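Side-chain contacts in tyrosine specific protein phosphatase, putative (Trypanosoma brucei, PDB 3M4U), which dephosphorylates the nucleolar protein NOPP44/46 on tyrosine and acts as a life cycle switch of the parasite: residues 243-248 with 285-290; 207-212 with 236-241. All coordinates share one frame; numbering follows the deposited sequence.

How the contacts relate
Both contacts use helix 234-250, the helix that follows the phosphate-binding loop of the tyrosine phosphatase fold. Contact 2 lies nearer its N-terminal end, where a phosphate ion is hydrogen-bonded to Arg-235 NH1, to the backbone nitrogens of Ala-231, Ile-233 and Gly-234 and, from within contact 2, to Thr-236 OG1. Contact 1 takes up the next turns, farther from that site, and adds helix 277-290. The centres of the two contacts are about 10 Å apart, and they touch directly: Thr-286 OG1 of contact 1 lies 3.4 Å from Phe-209 CE2 of contact 2. Arg-290 NH2 also makes a long, weak ion pair with Asp-210 OD1 at 3.4 Å.

Contact 1: 243-248 with 285-290; sequences YAALLH and MTVLGR
Leu-246 packs its two methyl branches against Thr-286 and Arg-290 where two helices of the tyrosine phosphatase fold run side by side. Helix 234-250, which leads away from the phosphate-binding loop, and helix 277-290 point much the same way, their local axes 9.4 Å apart at closest and crossing at -30°. Leu-246 has more surface buried here than any other residue of the pair. Its CG stands beside the backbone N (chi1 -77°), and from there the branches divide the work. CD2 reaches across to the neighbouring helix, 3.7 Å from Thr-286 CG2, with the two side chains at about a right angle, and comes close against Arg-290 CG at 3.2 Å. CD1 comes near the polar half of the same arginine, 3.8 Å from NE and 4.0 Å from NH2, and meets the guanidinium obliquely. The arginine chain is bent at chi2 (-60°), folding its aliphatic part over the leucine at the exposed border of the interface. Beside it, through the adjacent residues Ala-245 and Val-287, a smaller and buried patch forms: Val-287 CG2, the branch beside its backbone N, meets Ala-245 CB at 3.5 Å. The short alanine side chain accommodates the branched valine, and helix 258-269 covers both, with Ile-262 against Ala-245 and Val-259 against Val-287. The contact is thus apolar, apart from the arginine's charged end. Thr-286 presents its methyl to the leucine, while its OG1 is hydrogen-bonded to Val-282 O one turn earlier on its own helix.

Contact 2: 207-212 with 236-241; sequences ASFDEL and TGTLIG. With PO4 (phosphate ion), chain C.
Phe-209 meets Leu-239 obliquely with its ring, the two side chains sliding past each other in opposite directions between helices 206-217 and 234-250. From CB the phenylalanine extends with CG anti to the backbone N (chi1 -163°), which carries the ring out to the other helix. CD1, on the leucine side, is 4.3 Å from Leu-239 CD1. CE1 comes closer to that methyl, at 3.7 Å, and is 4.2 Å from Leu-239 CA. At the tip, CZ lies 4.2 Å from both Thr-238 CG2 and Leu-239 CA, approaching the methyl obliquely. Leu-239 CD1 is also shared with Leu-212, whose CB is 4.1 Å away. On the same helix, Thr-236 belongs to the phosphate site of the signature motif: its OG1 donates a hydrogen bond of 2.8 Å to O1 of the bound ion, probably taken up from the crystallisation liquor. The local helix axes are 11.1 Å apart at closest and cross at -68°, with the buried side chains of Phe-209, Leu-212 and Leu-239 between them. Trp-197 meets the phenylalanine with its ring plane at about 90°, Val-282 of helix 277-290 packs against the same ring, and Leu-212 rests on Val-192 and Tyr-194 of strand 187-194.

Contact 1: 243-248 with 285-290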
loop_
_atom_site.group_PDB
_atom_site.type_symbol
_atom_site.label_atom_id
_atom_site.label_comp_id
_atom_site.label_asym_id
_atom_site.label_seq_id
_atom_site.Cartn_x
_atom_site.Cartn_y
_atom_site.Cartn_z
ATOM N N TYR A 243 -8.105 0.974 6.706
ATOM C CA TYR A 243 -7.548 0.989 8.059
ATOM C C TYR A 243 -7.929 2.261 8.803
ATOM O O TYR A 243 -8.358 2.209 9.947
ATOM C CB TYR A 243 -6.024 0.857 8.016
ATOM C CG TYR A 243 -5.320 1.185 9.325
ATOM C CD1 TYR A 243 -5.123 0.209 10.303
ATOM C CD2 TYR A 243 -4.848 2.469 9.577
ATOM C CE1 TYR A 243 -4.476 0.506 11.498
ATOM C CE2 TYR A 243 -4.207 2.773 10.762
ATOM C CZ TYR A 243 -4.021 1.791 11.721
ATOM O OH TYR A 243 -3.378 2.100 12.904
ATOM N N ALA A 244 -7.756 3.404 8.143
ATOM C CA ALA A 244 -8.064 4.700 8.731
ATOM C C ALA A 244 -9.529 4.847 9.146
ATOM O O ALA A 244 -9.839 5.285 10.263
ATOM C CB ALA A 244 -7.664 5.841 7.777
ATOM N N ALA A 245 -10.431 4.482 8.251
ATOM C CA ALA A 245 -11.848 4.623 8.556
ATOM C C ALA A 245 -12.275 3.716 9.709
ATOM O O ALA A 245 -13.069 4.120 10.545
ATOM C CB ALA A 245 -12.689 4.387 7.327
ATOM N N LEU A 246 -11.740 2.501 9.765
ATOM C CA LEU A 246 -12.042 1.606 10.883
ATOM C C LEU A 246 -11.597 2.245 12.184
ATOM O O LEU A 246 -12.289 2.185 13.201
ATOM C CB LEU A 246 -11.314 0.275 10.738
ATOM C CG LEU A 246 -11.886 -0.711 9.732
ATOM C CD1 LEU A 246 -11.353 -2.114 10.035
ATOM C CD2 LEU A 246 -13.396 -0.684 9.807
ATOM N N LEU A 247 -10.419 2.849 12.137
ATOM C CA LEU A 247 -9.852 3.506 13.291
ATOM C C LEU A 247 -10.823 4.582 13.786
ATOM O O LEU A 247 -11.160 4.611 14.965
ATOM C CB LEU A 247 -8.489 4.085 12.908
ATOM C CG LEU A 247 -7.565 4.699 13.953
ATOM C CD1 LEU A 247 -8.031 6.113 14.279
ATOM C CD2 LEU A 247 -7.476 3.827 15.203
ATOM N N HIS A 248 -11.290 5.441 12.883
ATOM C CA HIS A 248 -12.332 6.432 13.197
ATOM C C HIS A 248 -13.601 5.824 13.811
ATOM O O HIS A 248 -14.259 6.449 14.639
ATOM C CB HIS A 248 -12.731 7.225 11.950
ATOM C CG HIS A 248 -11.733 8.259 11.540
ATOM N ND1 HIS A 248 -10.392 7.981 11.381
ATOM C CD2 HIS A 248 -11.881 9.569 11.226
ATOM C CE1 HIS A 248 -9.756 9.074 11.002
ATOM N NE2 HIS A 248 -10.640 10.053 10.899
ATOM N N MET A 285 -17.633 0.051 2.154
ATOM C CA MET A 285 -18.219 -1.221 2.506
ATOM C C MET A 285 -17.557 -1.801 3.738
ATOM O O MET A 285 -18.139 -2.631 4.424
ATOM C CB MET A 285 -18.093 -2.198 1.352
ATOM C CG MET A 285 -18.963 -1.895 0.153
ATOM S SD MET A 285 -18.659 -3.174 -1.092
ATOM C CE MET A 285 -19.647 -2.567 -2.463
ATOM N N THR A 286 -16.326 -1.379 4.005
ATOM C CA THR A 286 -15.614 -1.847 5.174
ATOM C C THR A 286 -16.238 -1.157 6.364
ATOM O O THR A 286 -16.511 -1.782 7.384
ATOM C CB THR A 286 -14.118 -1.484 5.105
ATOM O OG1 THR A 286 -13.549 -2.052 3.922
ATOM C CG2 THR A 286 -13.377 -2.031 6.331
ATOM N N VAL A 287 -16.463 0.146 6.214
ATOM C CA VAL A 287 -17.166 0.962 7.213
ATOM C C VAL A 287 -18.590 0.480 7.513
ATOM O O VAL A 287 -18.929 0.208 8.672
ATOM C CB VAL A 287 -17.263 2.418 6.748
ATOM C CG1 VAL A 287 -18.136 3.234 7.710
ATOM C CG2 VAL A 287 -15.865 3.012 6.605
ATOM N N LEU A 288 -19.418 0.396 6.470
ATOM C CA LEU A 288 -20.790 -0.065 6.614
ATOM C C LEU A 288 -20.818 -1.447 7.257
ATOM O O LEU A 288 -21.619 -1.713 8.158
ATOM C CB LEU A 288 -21.494 -0.109 5.251
ATOM C CG LEU A 288 -21.608 1.215 4.481
ATOM C CD1 LEU A 288 -22.052 0.986 3.051
ATOM C CD2 LEU A 288 -22.523 2.226 5.184
ATOM N N GLY A 289 -19.933 -2.322 6.796
ATOM C CA GLY A 289 -19.870 -3.678 7.308
ATOM C C GLY A 289 -19.590 -3.753 8.797
ATOM O O GLY A 289 -20.175 -4.588 9.496
ATOM N N ARG A 290 -18.691 -2.896 9.289
ATOM C CA ARG A 290 -18.332 -2.909 10.706
ATOM C C ARG A 290 -19.433 -2.317 11.567
ATOM O O ARG A 290 -19.432 -2.489 12.777
ATOM C CB ARG A 290 -17.031 -2.148 10.959
ATOM C CG ARG A 290 -15.830 -2.757 10.271
ATOM C CD ARG A 290 -15.539 -4.197 10.706
ATOM N NE ARG A 290 -14.202 -4.587 10.256
ATOM C CZ ARG A 290 -13.577 -5.716 10.583
ATOM N NH1 ARG A 290 -14.164 -6.612 11.377
ATOM N NH2 ARG A 290 -12.355 -5.947 10.107
#

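Contact 2: 207-212 with 236-241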
loop_
_atom_site.group_PDB
_atom_site.type_symbol
_atom_site.label_atom_id
_atom_site.label_comp_id
_atom_site.label_asym_id
_atom_site.label_seq_id
_atom_site.Cartn_x
_atom_site.Cartn_y
_atom_site.Cartn_z
ATOM N N ALA A 207 -12.550 -11.734 4.001
ATOM C CA ALA A 207 -11.792 -12.293 5.113
ATOM C C ALA A 207 -10.297 -12.020 4.951
ATOM O O ALA A 207 -9.606 -11.723 5.931
ATOM C CB ALA A 207 -12.069 -13.811 5.265
ATOM N N SER A 208 -9.805 -12.130 3.717
ATOM C CA SER A 208 -8.428 -11.735 3.408
ATOM C C SER A 208 -8.215 -10.254 3.748
ATOM O O SER A 208 -7.273 -9.889 4.462
ATOM C CB SER A 208 -8.107 -11.988 1.937
ATOM O OG SER A 208 -8.175 -13.370 1.626
ATOM N N PHE A 209 -9.114 -9.408 3.256
ATOM C CA PHE A 209 -9.003 -7.973 3.475
ATOM C C PHE A 209 -8.945 -7.671 4.962
ATOM O O PHE A 209 -8.131 -6.859 5.415
ATOM C CB PHE A 209 -10.172 -7.238 2.824
ATOM C CG PHE A 209 -9.939 -5.763 2.656
ATOM C CD1 PHE A 209 -8.788 -5.295 2.022
ATOM C CD2 PHE A 209 -10.871 -4.838 3.124
ATOM C CE1 PHE A 209 -8.564 -3.924 1.862
ATOM C CE2 PHE A 209 -10.653 -3.465 2.967
ATOM C CZ PHE A 209 -9.490 -3.011 2.332
ATOM N N ASP A 210 -9.811 -8.343 5.715
ATOM C CA ASP A 210 -9.889 -8.170 7.158
ATOM C C ASP A 210 -8.640 -8.672 7.866
ATOM O O ASP A 210 -8.187 -8.066 8.827
ATOM C CB ASP A 210 -11.111 -8.896 7.718
ATOM C CG ASP A 210 -12.407 -8.189 7.394
ATOM O OD1 ASP A 210 -12.354 -7.043 6.877
ATOM O OD2 ASP A 210 -13.481 -8.782 7.664
ATOM N N GLU A 211 -8.095 -9.789 7.415
ATOM C CA GLU A 211 -6.857 -10.261 7.998
ATOM C C GLU A 211 -5.769 -9.196 7.815
ATOM O O GLU A 211 -5.033 -8.876 8.757
ATOM C CB GLU A 211 -6.439 -11.611 7.401
ATOM C CG GLU A 211 -5.093 -12.136 7.925
ATOM C CD GLU A 211 -5.100 -12.459 9.413
ATOM O OE1 GLU A 211 -6.141 -12.249 10.083
ATOM O OE2 GLU A 211 -4.058 -12.927 9.917
ATOM N N LEU A 212 -5.694 -8.612 6.621
ATOM C CA LEU A 212 -4.670 -7.602 6.371
ATOM C C LEU A 212 -4.816 -6.444 7.341
ATOM O O LEU A 212 -3.842 -6.012 7.966
ATOM C CB LEU A 212 -4.724 -7.085 4.934
ATOM C CG LEU A 212 -4.383 -8.107 3.851
ATOM C CD1 LEU A 212 -4.646 -7.524 2.462
ATOM C CD2 LEU A 212 -2.923 -8.580 4.007
ATOM N N THR A 236 -3.093 0.057 -2.803
ATOM C CA THR A 236 -2.300 0.586 -1.707
ATOM C C THR A 236 -3.131 1.583 -0.904
ATOM O O THR A 236 -3.257 1.461 0.317
ATOM C CB THR A 236 -1.009 1.228 -2.243
ATOM O OG1 THR A 236 -0.340 0.275 -3.070
ATOM C CG2 THR A 236 -0.087 1.654 -1.103
ATOM N N GLY A 237 -3.712 2.557 -1.600
ATOM C CA GLY A 237 -4.544 3.551 -0.955
ATOM C C GLY A 237 -5.837 2.979 -0.413
ATOM O O GLY A 237 -6.333 3.439 0.618
ATOM N N THR A 238 -6.399 1.985 -1.104
ATOM C CA THR A 238 -7.637 1.361 -0.637
ATOM C C THR A 238 -7.451 0.768 0.755
ATOM O O THR A 238 -8.265 1.015 1.640
ATOM C CB THR A 238 -8.146 0.282 -1.588
ATOM O OG1 THR A 238 -8.490 0.885 -2.838
ATOM C CG2 THR A 238 -9.387 -0.414 -0.999
ATOM N N LEU A 239 -6.355 0.027 0.942
ATOM C CA LEU A 239 -6.025 -0.649 2.208
ATOM C C LEU A 239 -5.756 0.323 3.336
ATOM O O LEU A 239 -6.247 0.146 4.457
ATOM C CB LEU A 239 -4.798 -1.561 2.042
ATOM C CG LEU A 239 -4.391 -2.294 3.328
ATOM C CD1 LEU A 239 -5.524 -3.178 3.856
ATOM C CD2 LEU A 239 -3.111 -3.109 3.142
ATOM N N ILE A 240 -4.963 1.348 3.031
ATOM C CA ILE A 240 -4.618 2.370 4.003
ATOM C C ILE A 240 -5.884 3.135 4.387
ATOM O O ILE A 240 -6.182 3.313 5.580
ATOM C CB ILE A 240 -3.513 3.317 3.472
ATOM C CG1 ILE A 240 -2.185 2.560 3.329
ATOM C CG2 ILE A 240 -3.319 4.506 4.394
ATOM C CD1 ILE A 240 -1.005 3.442 2.929
ATOM N N GLY A 241 -6.641 3.560 3.380
ATOM C CA GLY A 241 -7.956 4.151 3.606
ATOM C C GLY A 241 -8.888 3.332 4.509
ATOM O O GLY A 241 -9.458 3.869 5.453
HETATM P P PO4 C . -1.507 -0.562 -7.094
HETATM O O1 PO4 C . -1.054 -0.235 -5.683
HETATM O O2 PO4 C . -2.841 -1.257 -6.998
HETATM O O3 PO4 C . -1.715 0.681 -7.924
HETATM O O4 PO4 C . -0.480 -1.423 -7.778
#